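Local coordinates for enolase-phosphatase E1 (Saccharomyces cerevisiae, PDB 2G80), which catalyses the enolisation and then the dephosphorylation of 2,3-diketo-5-methylthiopentyl-1-phosphate, yielding an acireductone in the methionine salvage pathway, at the magnesium ion site. Coordinates in Å, arbitrary orientation; residue numbers count along the deposited sequence, not the author numbering.

The magnesium ion site. Residues 37-41, 144, 211-213, 216. With MG (magnesium ion), chain B.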
# COMPACT_ATOMS: atom_id res chain seq x y z
N ASP A 37 5.53 6.17 2.45
CA ASP A 37 5.49 4.80 1.98
C ASP A 37 4.46 4.06 2.88
O ASP A 37 4.17 4.55 4.00
CB ASP A 37 6.87 4.16 2.15
CG ASP A 37 6.88 2.68 1.81
OD1 ASP A 37 6.25 2.30 0.78
OD2 ASP A 37 7.50 1.93 2.58
N ILE A 38 3.90 2.94 2.40
CA ILE A 38 2.95 2.13 3.21
C ILE A 38 3.64 1.02 4.01
O ILE A 38 3.73 1.10 5.23
CB ILE A 38 1.77 1.52 2.37
CG1 ILE A 38 0.92 2.67 1.80
CG2 ILE A 38 0.86 0.60 3.29
CD1 ILE A 38 -0.18 2.27 0.87
N GLU A 39 4.13 0.01 3.28
CA GLU A 39 4.59 -1.26 3.87
C GLU A 39 5.90 -1.10 4.59
O GLU A 39 6.84 -0.65 4.00
CB GLU A 39 4.66 -2.37 2.80
CG GLU A 39 3.34 -2.56 1.96
CD GLU A 39 3.22 -1.72 0.63
OE1 GLU A 39 3.81 -0.60 0.49
OE2 GLU A 39 2.50 -2.20 -0.28
N GLY A 40 5.96 -1.46 5.87
CA GLY A 40 7.18 -1.24 6.69
C GLY A 40 7.34 0.20 7.18
O GLY A 40 8.30 0.52 7.89
N THR A 41 6.39 1.07 6.84
CA THR A 41 6.43 2.49 7.21
C THR A 41 5.20 2.86 8.07
O THR A 41 5.38 3.29 9.18
CB THR A 41 6.56 3.33 5.94
OG1 THR A 41 7.76 2.93 5.26
CG2 THR A 41 6.66 4.81 6.27
N SER A 144 2.96 4.23 -3.01
CA SER A 144 3.13 2.78 -2.80
C SER A 144 3.16 1.97 -4.11
O SER A 144 2.77 2.47 -5.13
CB SER A 144 1.98 2.27 -1.91
OG SER A 144 2.17 0.92 -1.51
N SER A 211 10.18 6.28 4.39
CA SER A 211 10.15 4.95 3.83
C SER A 211 11.16 4.07 4.55
O SER A 211 12.07 4.59 5.16
CB SER A 211 10.46 5.03 2.32
OG SER A 211 10.66 3.75 1.72
N ASP A 212 10.90 2.76 4.55
CA ASP A 212 11.83 1.76 5.09
C ASP A 212 12.90 1.33 4.07
O ASP A 212 13.84 0.67 4.46
CB ASP A 212 11.11 0.51 5.63
CG ASP A 212 10.25 -0.17 4.59
OD1 ASP A 212 9.64 0.56 3.78
OD2 ASP A 212 10.17 -1.42 4.61
N ASN A 213 12.73 1.69 2.79
CA ASN A 213 13.64 1.31 1.72
C ASN A 213 14.63 2.46 1.40
O ASN A 213 14.21 3.49 0.85
CB ASN A 213 12.81 0.92 0.48
CG ASN A 213 13.65 0.28 -0.64
OD1 ASN A 213 14.87 0.23 -0.59
ND2 ASN A 213 12.96 -0.22 -1.67
N GLU A 216 14.61 3.97 -2.18
CA GLU A 216 13.53 4.90 -2.45
C GLU A 216 13.97 6.30 -1.97
O GLU A 216 13.81 7.27 -2.67
CB GLU A 216 12.23 4.47 -1.73
CG GLU A 216 11.67 3.13 -2.24
CD GLU A 216 10.35 2.71 -1.56
OE1 GLU A 216 9.82 3.44 -0.69
OE2 GLU A 216 9.83 1.62 -1.93
MG MG B . 8.16 -0.12 2.39
O HOH W 1 6.81 -0.41 0.95
O HOH W 2 9.34 0.66 0.87
O HOH W 3 8.89 -1.94 2.33
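The magnesium site of this HAD-superfamily phosphatase is built on the family's DxDxT-type motif, here Asp37-Ile38-Glu39-Gly40-Thr41 with Glu39 in the second acidic position, and completed by Asp212 from a later acidic loop. The modelled ligands, one oxygen from each of Asp37, Glu39 and Asp212 together with waters 1, 2 and 3, form a near-octahedral array; a phosphate oxygen of the substrate probably replaces one of the waters. Asp37, the nucleophile in this family, extends with CG anti to its backbone N (chi1 175°), so that OD2 binds MG at 2.2 Å while OD1 is turned to metal-bound water 1, 2.8 Å away. Thr41 OG1 donates to the anti lone pair of the same Asp37 OD2 at 2.9 Å, so metal and hydroxyl together fix the carboxylate's rotation; both would be expected to favour its ionised form.

Glu39, probably the general acid/base, contributes its backbone carbonyl, O lying 2.1 Å from MG. Its side chain bends at chi2 (91°), bringing OE1 towards water 1, and Ser144 OG, probably also a substrate contact, steadies that carboxylate by donating to the syn lone pair of OE1 at 3.0 Å. Asp212 takes the crowded first torsion, CG between backbone N and carbonyl carbon (chi1 58°). Its OD1 binds MG at 2.1 Å, and OD2 steadies metal-bound water 3 at 2.7 Å. Behind it, Ser211 OG meets Glu216 OE1 from above the carboxylate plane, 2.6 Å away, and accepts the backbone N-H of Asn213 along a nearly straight line.

The ion sits where the loops following strands 33-36 and 207-211 converge, with Ser144 just beyond strand 140-143 and Glu216 on helix 214-221.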